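Local coordinates for O-phospho-L-seryl-tRNA:Cys-tRNA synthase (Methanocaldococcus jannaschii DSM 2661, PDB 5X6B), which converts O-phosphoseryl-tRNA(Cys) to cysteinyl-tRNA(Cys), probably by pyridoxal-phosphate chemistry, in the tRNA-dependent route to cysteine, at residues 168-173 against 350-355; 358-363 against 367-372; 375-380 against 410-415. All coordinates share one frame; numbering follows the deposited sequence.

Contact 1. Residues 168-173 against 350-355; sequences EEYPTY and KFETPV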
ATOM      1  N   GLU B 168      -8.132  38.554  -7.628  1.00 74.81           N
ATOM      2  CA  GLU B 168      -9.148  38.649  -8.667  1.00 64.49           C
ATOM      3  C   GLU B 168      -9.970  37.378  -8.634  1.00 67.99           C
ATOM      4  O   GLU B 168      -9.411  36.289  -8.543  1.00 64.54           O
ATOM      5  CB  GLU B 168      -8.537  38.822 -10.053  1.00 57.88           C
ATOM      6  CG  GLU B 168      -9.567  38.699 -11.169  1.00 69.80           C
ATOM      7  CD  GLU B 168      -8.948  38.721 -12.550  1.00 67.45           C
ATOM      8  OE1 GLU B 168      -7.710  38.601 -12.650  1.00 75.01           O
ATOM      9  OE2 GLU B 168      -9.701  38.862 -13.536  1.00 68.93           O
ATOM     10  N   GLU B 169     -11.289  37.503  -8.699  1.00 70.25           N
ATOM     11  CA  GLU B 169     -12.129  36.317  -8.742  1.00 69.86           C
ATOM     12  C   GLU B 169     -12.237  35.838 -10.188  1.00 73.36           C
ATOM     13  O   GLU B 169     -11.242  35.392 -10.759  1.00 75.47           O
ATOM     14  CB  GLU B 169     -13.499  36.595  -8.126  1.00 68.52           C
ATOM     15  CG  GLU B 169     -13.408  37.173  -6.714  1.00 82.34           C
ATOM     16  CD  GLU B 169     -14.558  36.746  -5.816  1.00103.66           C
ATOM     17  OE1 GLU B 169     -15.254  35.769  -6.168  1.00110.84           O
ATOM     18  OE2 GLU B 169     -14.776  37.394  -4.766  1.00 79.80           O
ATOM     19  N   TYR B 170     -13.419  35.931 -10.789  1.00 71.99           N
ATOM     20  CA  TYR B 170     -13.593  35.447 -12.160  1.00 66.85           C
ATOM     21  C   TYR B 170     -12.676  36.184 -13.140  1.00 69.70           C
ATOM     22  O   TYR B 170     -12.539  37.407 -13.068  1.00 72.09           O
ATOM     23  CB  TYR B 170     -15.050  35.587 -12.607  1.00 70.28           C
ATOM     24  CG  TYR B 170     -15.330  34.941 -13.944  1.00 70.27           C
ATOM     25  CD1 TYR B 170     -15.630  33.588 -14.033  1.00 83.44           C
ATOM     26  CD2 TYR B 170     -15.275  35.676 -15.120  1.00 78.07           C
ATOM     27  CE1 TYR B 170     -15.877  32.988 -15.254  1.00 75.78           C
ATOM     28  CE2 TYR B 170     -15.522  35.085 -16.347  1.00 78.61           C
ATOM     29  CZ  TYR B 170     -15.823  33.740 -16.407  1.00 83.23           C
ATOM     30  OH  TYR B 170     -16.070  33.147 -17.624  1.00 73.66           O
ATOM     31  N   PRO B 171     -12.035  35.437 -14.057  1.00 74.62           N
ATOM     32  CA  PRO B 171     -12.100  33.976 -14.161  1.00 68.89           C
ATOM     33  C   PRO B 171     -10.870  33.268 -13.598  1.00 60.37           C
ATOM     34  O   PRO B 171     -10.862  32.041 -13.508  1.00 68.63           O
ATOM     35  CB  PRO B 171     -12.195  33.758 -15.668  1.00 64.67           C
ATOM     36  CG  PRO B 171     -11.319  34.855 -16.221  1.00 60.82           C
ATOM     37  CD  PRO B 171     -11.405  36.027 -15.252  1.00 61.41           C
ATOM     38  N   THR B 172      -9.845  34.028 -13.229  1.00 57.10           N
ATOM     39  CA  THR B 172      -8.607  33.441 -12.735  1.00 54.03           C
ATOM     40  C   THR B 172      -8.710  32.921 -11.298  1.00 61.65           C
ATOM     41  O   THR B 172      -8.059  31.937 -10.945  1.00 58.26           O
ATOM     42  CB  THR B 172      -7.447  34.447 -12.815  1.00 55.69           C
ATOM     43  OG1 THR B 172      -7.837  35.681 -12.200  1.00 60.92           O
ATOM     44  CG2 THR B 172      -7.068  34.697 -14.270  1.00 37.46           C
ATOM     45  N   TYR B 173      -9.525  33.579 -10.479  1.00 62.79           N
ATOM     46  CA  TYR B 173      -9.669  33.226  -9.066  1.00 51.08           C
ATOM     47  C   TYR B 173      -8.315  33.121  -8.365  1.00 58.45           C
ATOM     48  O   TYR B 173      -8.047  32.160  -7.644  1.00 53.78           O
ATOM     49  CB  TYR B 173     -10.459  31.927  -8.922  1.00 53.30           C
ATOM     50  CG  TYR B 173     -11.900  32.081  -9.347  1.00 62.10           C
ATOM     51  CD1 TYR B 173     -12.847  32.589  -8.468  1.00 66.47           C
ATOM     52  CD2 TYR B 173     -12.312  31.745 -10.630  1.00 61.01           C
ATOM     53  CE1 TYR B 173     -14.165  32.746  -8.845  1.00 76.76           C
ATOM     54  CE2 TYR B 173     -13.634  31.899 -11.018  1.00 72.32           C
ATOM     55  CZ  TYR B 173     -14.556  32.402 -10.116  1.00 64.48           C
ATOM     56  OH  TYR B 173     -15.872  32.562 -10.483  1.00 77.22           O
ATOM     57  N   LYS B 350      -9.706  23.437 -15.230  1.00 63.85           N
ATOM     58  CA  LYS B 350     -11.141  23.668 -15.129  1.00 62.73           C
ATOM     59  C   LYS B 350     -11.640  24.505 -16.305  1.00 64.68           C
ATOM     60  O   LYS B 350     -11.276  25.673 -16.454  1.00 57.24           O
ATOM     61  CB  LYS B 350     -11.492  24.349 -13.810  1.00 65.76           C
ATOM     62  CG  LYS B 350     -12.990  24.496 -13.584  1.00 68.69           C
ATOM     63  CD  LYS B 350     -13.283  25.091 -12.218  1.00 77.90           C
ATOM     64  CE  LYS B 350     -14.771  25.173 -11.950  1.00 67.13           C
ATOM     65  NZ  LYS B 350     -15.051  25.742 -10.603  1.00 79.95           N
ATOM     66  N   PHE B 351     -12.469  23.892 -17.144  1.00 59.79           N
ATOM     67  CA  PHE B 351     -13.045  24.570 -18.296  1.00 56.40           C
ATOM     68  C   PHE B 351     -14.454  25.054 -18.011  1.00 63.68           C
ATOM     69  O   PHE B 351     -15.257  24.336 -17.415  1.00 70.00           O
ATOM     70  CB  PHE B 351     -13.095  23.648 -19.522  1.00 64.75           C
ATOM     71  CG  PHE B 351     -11.756  23.356 -20.140  1.00 69.29           C
ATOM     72  CD1 PHE B 351     -11.001  24.367 -20.709  1.00 64.74           C
ATOM     73  CD2 PHE B 351     -11.275  22.056 -20.192  1.00 67.69           C
ATOM     74  CE1 PHE B 351      -9.776  24.093 -21.292  1.00 68.16           C
ATOM     75  CE2 PHE B 351     -10.053  21.775 -20.772  1.00 63.14           C
ATOM     76  CZ  PHE B 351      -9.302  22.797 -21.323  1.00 63.72           C
ATOM     77  N   GLU B 352     -14.763  26.267 -18.450  1.00 68.60           N
ATOM     78  CA  GLU B 352     -16.151  26.665 -18.588  1.00 65.56           C
ATOM     79  C   GLU B 352     -16.604  26.168 -19.950  1.00 70.45           C
ATOM     80  O   GLU B 352     -15.987  26.488 -20.969  1.00 72.36           O
ATOM     81  CB  GLU B 352     -16.320  28.177 -18.468  1.00 73.83           C
ATOM     82  CG  GLU B 352     -17.767  28.634 -18.551  1.00 82.15           C
ATOM     83  CD  GLU B 352     -17.899  30.140 -18.534  1.00 80.36           C
ATOM     84  OE1 GLU B 352     -16.857  30.829 -18.579  1.00 77.81           O
ATOM     85  OE2 GLU B 352     -19.044  30.632 -18.469  1.00 92.42           O
ATOM     86  N   THR B 353     -17.664  25.368 -19.972  1.00 72.23           N
ATOM     87  CA  THR B 353     -18.066  24.692 -21.199  1.00 66.31           C
ATOM     88  C   THR B 353     -19.515  24.965 -21.587  1.00 63.51           C
ATOM     89  O   THR B 353     -20.366  24.089 -21.466  1.00 72.43           O
ATOM     90  CB  THR B 353     -17.859  23.168 -21.076  1.00 74.30           C
ATOM     91  OG1 THR B 353     -18.637  22.661 -19.985  1.00 70.56           O
ATOM     92  CG2 THR B 353     -16.391  22.843 -20.832  1.00 55.27           C
ATOM     93  N   PRO B 354     -19.795  26.183 -22.077  1.00 76.84           N
ATOM     94  CA  PRO B 354     -21.159  26.571 -22.457  1.00 71.81           C
ATOM     95  C   PRO B 354     -21.751  25.670 -23.536  1.00 71.98           C
ATOM     96  O   PRO B 354     -22.946  25.376 -23.499  1.00 72.16           O
ATOM     97  CB  PRO B 354     -20.983  28.000 -22.987  1.00 76.06           C
ATOM     98  CG  PRO B 354     -19.707  28.478 -22.395  1.00 68.43           C
ATOM     99  CD  PRO B 354     -18.831  27.269 -22.320  1.00 77.54           C
ATOM    100  N   VAL B 355     -20.919  25.233 -24.476  1.00 71.56           N
ATOM    101  CA  VAL B 355     -21.381  24.419 -25.596  1.00 74.17           C
ATOM    102  C   VAL B 355     -21.984  23.096 -25.115  1.00 72.86           C
ATOM    103  O   VAL B 355     -22.892  22.558 -25.743  1.00 72.53           O
ATOM    104  CB  VAL B 355     -20.230  24.148 -26.603  1.00 77.43           C
ATOM    105  CG1 VAL B 355     -19.083  23.394 -25.942  1.00 67.23           C
ATOM    106  CG2 VAL B 355     -20.742  23.402 -27.828  1.00 67.95           C
TER
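The Y170 ring meets E352 at its edge: carboxylate oxygen OE1 lies near the ring plane, off the phenol end. One face of the same ring is taken by the next residue, with P171 CB 3.5 Å above the plane of Y170 and over its centre, while Y173 OH lies in plane at the edge. The peptide before P171 is cis, a conformation in which an aromatic residue readily packs against the proline that follows it. Within the same loop, Y173 turns one face of its ring to the peptide that joins E169 to Y170.

The link between the two segments is a single hydrogen bond, donated by Y170 OH to E352 OE1 at 2.6 Å. The hydroxyl arrives on the syn side of the carboxylate, 22° out of its plane, and the ring and carboxylate planes stand almost perpendicular, 88° apart. E352 OE2 stays 4.0 Å from Y170 OH, so one oxygen does the work. E352 extends fully, CG anti to the backbone N (chi1 -178°), which carries its carboxylate out from the strand to the tyrosine. With an alanine in place of E352, the Y170 hydroxyl would probably lose its acceptor and the ring its side-chain link to the strand.

This is a small surface contact. The loop 168-173 follows strand 160-166, at one edge of the seven-stranded mixed sheet of the PLP-enzyme large domain, and reaches over to the three-stranded antiparallel sheet of the C-terminal part. K337 of strand 337-338 packs against both Y170 and E352, and P171 pairs through its backbone with G340. E352 itself ends strand 349-352, the central one of the three, just ahead of helix 354-360.

Contact 2. Residues 358-363 against 367-372; sequences EIAKKD and GFFFYD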
ATOM      1  N   GLU B 358     -25.446  23.863 -24.217  1.00 78.51           N
ATOM      2  CA  GLU B 358     -26.155  24.073 -25.460  1.00 76.04           C
ATOM      3  C   GLU B 358     -26.565  22.744 -26.051  1.00 88.45           C
ATOM      4  O   GLU B 358     -27.587  22.656 -26.703  1.00104.62           O
ATOM      5  CB  GLU B 358     -25.299  24.847 -26.462  1.00 81.36           C
ATOM      6  CG  GLU B 358     -24.819  26.201 -25.980  1.00 89.62           C
ATOM      7  CD  GLU B 358     -23.870  26.844 -26.968  1.00102.88           C
ATOM      8  OE1 GLU B 358     -23.617  26.226 -28.026  1.00 91.93           O
ATOM      9  OE2 GLU B 358     -23.375  27.956 -26.688  1.00114.47           O
ATOM     10  N   ILE B 359     -25.775  21.705 -25.815  1.00 84.07           N
ATOM     11  CA  ILE B 359     -26.110  20.398 -26.357  1.00 81.17           C
ATOM     12  C   ILE B 359     -27.026  19.629 -25.406  1.00 83.79           C
ATOM     13  O   ILE B 359     -27.949  18.944 -25.848  1.00 88.41           O
ATOM     14  CB  ILE B 359     -24.848  19.572 -26.648  1.00 74.21           C
ATOM     15  CG1 ILE B 359     -23.960  20.316 -27.641  1.00 66.45           C
ATOM     16  CG2 ILE B 359     -25.225  18.220 -27.219  1.00 78.62           C
ATOM     17  CD1 ILE B 359     -22.586  19.716 -27.802  1.00 78.45           C
ATOM     18  N   ALA B 360     -26.780  19.763 -24.107  1.00 75.38           N
ATOM     19  CA  ALA B 360     -27.542  19.033 -23.096  1.00 83.28           C
ATOM     20  C   ALA B 360     -29.030  19.356 -23.152  1.00 88.51           C
ATOM     21  O   ALA B 360     -29.872  18.465 -23.039  1.00 96.60           O
ATOM     22  CB  ALA B 360     -26.995  19.331 -21.708  1.00 79.73           C
ATOM     23  N   LYS B 361     -29.349  20.634 -23.334  1.00 88.55           N
ATOM     24  CA  LYS B 361     -30.738  21.080 -23.366  1.00 81.41           C
ATOM     25  C   LYS B 361     -31.501  20.572 -24.588  1.00 85.50           C
ATOM     26  O   LYS B 361     -32.717  20.727 -24.665  1.00 89.93           O
ATOM     27  CB  LYS B 361     -30.809  22.607 -23.327  1.00 84.01           C
ATOM     28  CG  LYS B 361     -30.476  23.225 -21.980  1.00 88.87           C
ATOM     29  CD  LYS B 361     -30.732  24.726 -21.994  1.00 93.00           C
ATOM     30  CE  LYS B 361     -30.955  25.273 -20.590  1.00107.29           C
ATOM     31  NZ  LYS B 361     -32.048  26.288 -20.527  1.00 99.12           N
ATOM     32  N   LYS B 362     -30.796  19.975 -25.543  1.00 90.25           N
ATOM     33  CA  LYS B 362     -31.437  19.523 -26.776  1.00 88.80           C
ATOM     34  C   LYS B 362     -31.349  18.011 -26.963  1.00 95.39           C
ATOM     35  O   LYS B 362     -31.969  17.458 -27.869  1.00104.21           O
ATOM     36  CB  LYS B 362     -30.823  20.233 -27.986  1.00 89.35           C
ATOM     37  CG  LYS B 362     -30.106  21.520 -27.641  1.00102.59           C
ATOM     38  CD  LYS B 362     -31.005  22.751 -27.680  1.00112.14           C
ATOM     39  CE  LYS B 362     -30.217  24.010 -27.321  1.00 99.00           C
ATOM     40  NZ  LYS B 362     -29.241  24.416 -28.377  1.00 86.17           N
ATOM     41  N   ASP B 363     -30.581  17.344 -26.109  1.00 97.67           N
ATOM     42  CA  ASP B 363     -30.426  15.896 -26.205  1.00 89.59           C
ATOM     43  C   ASP B 363     -31.293  15.197 -25.166  1.00 82.94           C
ATOM     44  O   ASP B 363     -31.497  15.718 -24.072  1.00 95.19           O
ATOM     45  CB  ASP B 363     -28.957  15.500 -26.031  1.00 94.76           C
ATOM     46  CG  ASP B 363     -28.702  14.036 -26.354  1.00 93.63           C
ATOM     47  OD1 ASP B 363     -29.632  13.346 -26.823  1.00101.49           O
ATOM     48  OD2 ASP B 363     -27.564  13.575 -26.144  1.00 88.78           O
ATOM     49  N   GLY B 367     -27.805  16.242 -20.451  1.00 74.15           N
ATOM     50  CA  GLY B 367     -26.758  16.537 -19.490  1.00 75.47           C
ATOM     51  C   GLY B 367     -25.957  15.325 -19.062  1.00 81.96           C
ATOM     52  O   GLY B 367     -24.830  15.456 -18.582  1.00 95.84           O
ATOM     53  N   PHE B 368     -26.539  14.143 -19.218  1.00 82.50           N
ATOM     54  CA  PHE B 368     -25.793  12.907 -19.022  1.00 84.43           C
ATOM     55  C   PHE B 368     -25.081  12.538 -20.314  1.00 81.88           C
ATOM     56  O   PHE B 368     -24.196  11.679 -20.324  1.00 90.85           O
ATOM     57  CB  PHE B 368     -26.713  11.764 -18.587  1.00 80.64           C
ATOM     58  CG  PHE B 368     -27.122  11.826 -17.145  1.00 86.96           C
ATOM     59  CD1 PHE B 368     -26.383  12.554 -16.231  1.00 89.49           C
ATOM     60  CD2 PHE B 368     -28.248  11.151 -16.703  1.00 94.03           C
ATOM     61  CE1 PHE B 368     -26.761  12.612 -14.899  1.00 91.30           C
ATOM     62  CE2 PHE B 368     -28.630  11.204 -15.377  1.00 97.99           C
ATOM     63  CZ  PHE B 368     -27.886  11.937 -14.474  1.00 90.67           C
ATOM     64  N   PHE B 369     -25.480  13.199 -21.399  1.00 65.50           N
ATOM     65  CA  PHE B 369     -25.024  12.860 -22.742  1.00 77.22           C
ATOM     66  C   PHE B 369     -23.503  12.838 -22.851  1.00 73.93           C
ATOM     67  O   PHE B 369     -22.934  11.961 -23.495  1.00 73.81           O
ATOM     68  CB  PHE B 369     -25.603  13.846 -23.763  1.00 67.56           C
ATOM     69  CG  PHE B 369     -24.784  15.094 -23.934  1.00 65.55           C
ATOM     70  CD1 PHE B 369     -23.897  15.220 -24.994  1.00 76.15           C
ATOM     71  CD2 PHE B 369     -24.878  16.130 -23.021  1.00 73.42           C
ATOM     72  CE1 PHE B 369     -23.129  16.360 -25.146  1.00 67.00           C
ATOM     73  CE2 PHE B 369     -24.115  17.275 -23.169  1.00 72.58           C
ATOM     74  CZ  PHE B 369     -23.242  17.390 -24.233  1.00 76.04           C
ATOM     75  N   PHE B 370     -22.853  13.801 -22.210  1.00 70.53           N
ATOM     76  CA  PHE B 370     -21.412  13.945 -22.314  1.00 67.24           C
ATOM     77  C   PHE B 370     -20.728  12.772 -21.627  1.00 72.34           C
ATOM     78  O   PHE B 370     -19.795  12.178 -22.171  1.00 73.66           O
ATOM     79  CB  PHE B 370     -20.965  15.277 -21.709  1.00 55.48           C
ATOM     80  CG  PHE B 370     -19.533  15.623 -21.992  1.00 63.01           C
ATOM     81  CD1 PHE B 370     -19.108  15.859 -23.291  1.00 64.03           C
ATOM     82  CD2 PHE B 370     -18.614  15.731 -20.961  1.00 63.67           C
ATOM     83  CE1 PHE B 370     -17.787  16.180 -23.557  1.00 55.65           C
ATOM     84  CE2 PHE B 370     -17.293  16.056 -21.218  1.00 58.74           C
ATOM     85  CZ  PHE B 370     -16.880  16.282 -22.520  1.00 53.56           C
ATOM     86  N   TYR B 371     -21.217  12.427 -20.442  1.00 61.78           N
ATOM     87  CA  TYR B 371     -20.700  11.284 -19.702  1.00 70.34           C
ATOM     88  C   TYR B 371     -20.872   9.986 -20.488  1.00 70.13           C
ATOM     89  O   TYR B 371     -19.986   9.136 -20.500  1.00 60.16           O
ATOM     90  CB  TYR B 371     -21.398  11.175 -18.347  1.00 62.52           C
ATOM     91  CG  TYR B 371     -20.946  10.005 -17.502  1.00 68.62           C
ATOM     92  CD1 TYR B 371     -19.864  10.125 -16.640  1.00 57.59           C
ATOM     93  CD2 TYR B 371     -21.610   8.783 -17.558  1.00 64.19           C
ATOM     94  CE1 TYR B 371     -19.452   9.060 -15.860  1.00 65.37           C
ATOM     95  CE2 TYR B 371     -21.205   7.714 -16.785  1.00 59.81           C
ATOM     96  CZ  TYR B 371     -20.127   7.858 -15.937  1.00 68.49           C
ATOM     97  OH  TYR B 371     -19.722   6.797 -15.162  1.00 83.64           O
ATOM     98  N   ASP B 372     -22.019   9.840 -21.143  1.00 64.10           N
ATOM     99  CA  ASP B 372     -22.319   8.620 -21.874  1.00 68.85           C
ATOM    100  C   ASP B 372     -21.516   8.557 -23.171  1.00 77.47           C
ATOM    101  O   ASP B 372     -21.078   7.482 -23.592  1.00 79.72           O
ATOM    102  CB  ASP B 372     -23.820   8.519 -22.160  1.00 76.36           C
ATOM    103  CG  ASP B 372     -24.212   7.178 -22.759  1.00103.23           C
ATOM    104  OD1 ASP B 372     -24.163   6.163 -22.029  1.00108.82           O
ATOM    105  OD2 ASP B 372     -24.578   7.138 -23.954  1.00 96.58           O
TER
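F369 is the centre of this contact, its ring packed against I359 and A360 of helix 354-360. I359 comes over one face, with CG2 3.9 Å from the centroid of the F369 ring and 28° off its normal, a CH-pi contact; F370 CB covers the opposite face, so the ring is sandwiched. A360 meets the ring obliquely, CB lying 3.8 Å from F369 CE2. F369 holds its CG between the backbone N and the carbonyl carbon (chi1 86°), and that rotation turns the ring back toward the preceding helix.

Helices 354-360 and 369-375 are consecutive in the C-terminal part of a fold type I PLP enzyme, and the short loop between them brings the chain back on itself. The backbones come closest where A360 faces G367, CA to CA 4.5 Å, and the methyl of A360 rests on G367 N.

D363 lies beside the CB of F369, its carboxylate plane 65° from the ring. Its polar end is directed to R365, whose guanidinium pairs with D363 OD2 through NH1 and with D372 OD2 through NH2, joining the loop to the second helix by charge.

Contact 3. Residues 375-380 against 410-415; sequences KKRGIG and KEIVES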
ATOM      1  N   LYS B 375     -17.898   7.508 -22.123  1.00 62.39           N
ATOM      2  CA  LYS B 375     -17.783   6.107 -21.743  1.00 70.70           C
ATOM      3  C   LYS B 375     -17.840   5.238 -22.993  1.00 64.93           C
ATOM      4  O   LYS B 375     -17.124   4.240 -23.105  1.00 67.45           O
ATOM      5  CB  LYS B 375     -18.888   5.721 -20.751  1.00 72.42           C
ATOM      6  CG  LYS B 375     -19.483   4.337 -20.961  1.00 90.16           C
ATOM      7  CD  LYS B 375     -20.892   4.252 -20.396  1.00 89.13           C
ATOM      8  CE  LYS B 375     -21.432   2.832 -20.465  1.00 92.39           C
ATOM      9  NZ  LYS B 375     -22.813   2.761 -19.917  1.00 99.46           N
ATOM     10  N   LYS B 376     -18.678   5.649 -23.940  1.00 67.55           N
ATOM     11  CA  LYS B 376     -18.805   4.971 -25.226  1.00 66.11           C
ATOM     12  C   LYS B 376     -17.469   4.955 -25.972  1.00 66.80           C
ATOM     13  O   LYS B 376     -17.224   4.092 -26.814  1.00 66.29           O
ATOM     14  CB  LYS B 376     -19.886   5.649 -26.074  1.00 66.26           C
ATOM     15  CG  LYS B 376     -20.254   4.915 -27.354  1.00 84.79           C
ATOM     16  CD  LYS B 376     -21.671   5.266 -27.798  1.00100.90           C
ATOM     17  CE  LYS B 376     -22.132   4.391 -28.957  1.00105.38           C
ATOM     18  NZ  LYS B 376     -23.484   4.782 -29.449  1.00101.72           N
ATOM     19  N   ARG B 377     -16.603   5.908 -25.648  1.00 65.88           N
ATOM     20  CA  ARG B 377     -15.288   5.988 -26.272  1.00 61.89           C
ATOM     21  C   ARG B 377     -14.184   5.684 -25.266  1.00 62.46           C
ATOM     22  O   ARG B 377     -13.029   6.069 -25.460  1.00 52.24           O
ATOM     23  CB  ARG B 377     -15.081   7.367 -26.897  1.00 49.64           C
ATOM     24  CG  ARG B 377     -16.296   7.842 -27.663  1.00 69.17           C
ATOM     25  CD  ARG B 377     -15.988   8.981 -28.609  1.00 64.18           C
ATOM     26  NE  ARG B 377     -17.183   9.376 -29.346  1.00 74.25           N
ATOM     27  CZ  ARG B 377     -17.167  10.050 -30.491  1.00 84.15           C
ATOM     28  NH1 ARG B 377     -18.307  10.375 -31.090  1.00 88.16           N
ATOM     29  NH2 ARG B 377     -16.010  10.388 -31.042  1.00 63.03           N
ATOM     30  N   GLY B 378     -14.549   4.998 -24.185  1.00 58.76           N
ATOM     31  CA  GLY B 378     -13.575   4.496 -23.230  1.00 56.79           C
ATOM     32  C   GLY B 378     -12.916   5.556 -22.372  1.00 56.04           C
ATOM     33  O   GLY B 378     -11.748   5.425 -21.998  1.00 48.13           O
ATOM     34  N   ILE B 379     -13.666   6.602 -22.042  1.00 57.69           N
ATOM     35  CA  ILE B 379     -13.144   7.677 -21.207  1.00 58.10           C
ATOM     36  C   ILE B 379     -14.076   7.966 -20.036  1.00 55.93           C
ATOM     37  O   ILE B 379     -15.298   8.012 -20.192  1.00 55.67           O
ATOM     38  CB  ILE B 379     -12.934   8.977 -22.019  1.00 56.52           C
ATOM     39  CG1 ILE B 379     -12.022   8.724 -23.222  1.00 54.28           C
ATOM     40  CG2 ILE B 379     -12.337  10.064 -21.146  1.00 49.46           C
ATOM     41  CD1 ILE B 379     -11.833   9.937 -24.102  1.00 53.93           C
ATOM     42  N   GLY B 380     -13.496   8.153 -18.858  1.00 46.89           N
ATOM     43  CA  GLY B 380     -14.269   8.530 -17.694  1.00 35.29           C
ATOM     44  C   GLY B 380     -13.491   9.487 -16.816  1.00 55.90           C
ATOM     45  O   GLY B 380     -12.423   9.966 -17.202  1.00 47.99           O
ATOM     46  N   LYS B 410     -13.545  16.584 -29.066  1.00 57.68           N
ATOM     47  CA  LYS B 410     -13.861  17.313 -30.295  1.00 63.54           C
ATOM     48  C   LYS B 410     -14.951  16.625 -31.105  1.00 54.68           C
ATOM     49  O   LYS B 410     -15.888  17.270 -31.569  1.00 66.70           O
ATOM     50  CB  LYS B 410     -12.615  17.475 -31.167  1.00 55.84           C
ATOM     51  CG  LYS B 410     -11.612  18.489 -30.651  1.00 56.58           C
ATOM     52  CD  LYS B 410     -10.480  18.665 -31.645  1.00 70.57           C
ATOM     53  CE  LYS B 410      -9.503  19.733 -31.190  1.00 69.78           C
ATOM     54  NZ  LYS B 410      -8.407  19.929 -32.183  1.00 63.37           N
ATOM     55  N   GLU B 411     -14.824  15.316 -31.276  1.00 59.25           N
ATOM     56  CA  GLU B 411     -15.795  14.561 -32.056  1.00 63.41           C
ATOM     57  C   GLU B 411     -17.124  14.431 -31.326  1.00 76.38           C
ATOM     58  O   GLU B 411     -18.161  14.239 -31.957  1.00 83.12           O
ATOM     59  CB  GLU B 411     -15.252  13.176 -32.394  1.00 66.15           C
ATOM     60  CG  GLU B 411     -14.035  13.189 -33.292  1.00 69.97           C
ATOM     61  CD  GLU B 411     -13.354  11.843 -33.339  1.00 73.47           C
ATOM     62  OE1 GLU B 411     -13.871  10.898 -32.705  1.00 80.73           O
ATOM     63  OE2 GLU B 411     -12.299  11.731 -33.997  1.00 93.04           O
ATOM     64  N   ILE B 412     -17.094  14.527 -29.998  1.00 69.76           N
ATOM     65  CA  ILE B 412     -18.330  14.530 -29.225  1.00 71.44           C
ATOM     66  C   ILE B 412     -19.137  15.784 -29.527  1.00 75.34           C
ATOM     67  O   ILE B 412     -20.297  15.709 -29.930  1.00 75.90           O
ATOM     68  CB  ILE B 412     -18.081  14.468 -27.707  1.00 74.33           C
ATOM     69  CG1 ILE B 412     -17.367  13.175 -27.324  1.00 64.22           C
ATOM     70  CG2 ILE B 412     -19.399  14.563 -26.957  1.00 63.80           C
ATOM     71  CD1 ILE B 412     -18.085  11.954 -27.775  1.00 69.89           C
ATOM     72  N   VAL B 413     -18.504  16.938 -29.332  1.00 71.89           N
ATOM     73  CA  VAL B 413     -19.175  18.220 -29.494  1.00 68.89           C
ATOM     74  C   VAL B 413     -19.464  18.503 -30.963  1.00 74.80           C
ATOM     75  O   VAL B 413     -20.288  19.355 -31.286  1.00 88.85           O
ATOM     76  CB  VAL B 413     -18.340  19.373 -28.901  1.00 66.39           C
ATOM     77  CG1 VAL B 413     -17.987  19.078 -27.450  1.00 51.47           C
ATOM     78  CG2 VAL B 413     -17.084  19.595 -29.714  1.00 83.32           C
ATOM     79  N   GLU B 414     -18.783  17.780 -31.850  1.00 86.04           N
ATOM     80  CA  GLU B 414     -19.030  17.887 -33.282  1.00 78.56           C
ATOM     81  C   GLU B 414     -20.237  17.050 -33.691  1.00 82.51           C
ATOM     82  O   GLU B 414     -21.138  17.536 -34.371  1.00101.61           O
ATOM     83  CB  GLU B 414     -17.798  17.451 -34.074  1.00 74.38           C
ATOM     84  CG  GLU B 414     -17.971  17.498 -35.586  1.00 97.83           C
ATOM     85  CD  GLU B 414     -17.953  18.910 -36.139  1.00109.54           C
ATOM     86  OE1 GLU B 414     -17.606  19.845 -35.387  1.00116.82           O
ATOM     87  OE2 GLU B 414     -18.280  19.085 -37.331  1.00119.90           O
ATOM     88  N   SER B 415     -20.252  15.790 -33.266  1.00 78.19           N
ATOM     89  CA  SER B 415     -21.330  14.878 -33.631  1.00 86.52           C
ATOM     90  C   SER B 415     -22.645  15.271 -32.969  1.00 84.50           C
ATOM     91  O   SER B 415     -23.721  15.038 -33.518  1.00 86.05           O
ATOM     92  CB  SER B 415     -20.967  13.441 -33.255  1.00 76.86           C
ATOM     93  OG  SER B 415     -20.766  13.318 -31.859  1.00 84.69           O
TER
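R377 NH2 and E411 OE1 form a salt bridge of 2.8 Å between the turn after helix 369-375 and the last turns of helix 399-415. The oxygen approaches the guanidinium at its edge, near its plane. Across the two segments the pairing runs through NH2 and OE1 alone, and with the two planes 52° apart it is not the coplanar, two-pronged kind.

One face of the guanidinium rests on I412. The methyl CD1 sits 3.0 Å above the guanidinium plane of R377, offset toward the rim on the NE side. The root of I412 points along the contact, but its bent chain (chi1 -62°, chi2 -56°) swings CD1 round to the arginine. R377, in contrast, runs straight from CG to NE and meets the isoleucine from the opposite direction. S415 OG lies 3.9 Å from R377 NH1, near but not bonded.

Behind the arginine the backbone stops the helix in a Schellman motif: G378, at positive phi, is the C-prime residue, its N bonded to K375 O, while I379 N returns to L374 O. R377 lies within this turn, and its own carbonyl accepts a hydrogen bond from Y404 OH, a second tie to helix 399-415. The chain then enters strand 379-380, which pairs with strand 56-57.

One guanidinium is thus used twice, by a face over the buried I412 CD1 and by an edge toward E411 OE1. R377 is partly exposed and E411 exposed, so solvent probably weakens the salt bridge.

In the fold
The centres of the three contacts lie 21 to 30 Å from the centre of the chain. Contacts 2 and 3 belong to one packed unit: their centres are about 11 Å apart and they touch, F370 CD1 lying 3.9 Å from I412 CG2 and I359 CD1 4.1 Å from V413 CA. Contact 1, its centre about 20 Å from that of contact 2 and about 22 Å from that of contact 3, is tied in through helix 354-360, which runs on into contact 2. The nearest atoms of each lie about 44 to 46 Å from the bound nucleic acid, so none takes part in holding it; the cofactor is carried by K255, outside all six segments.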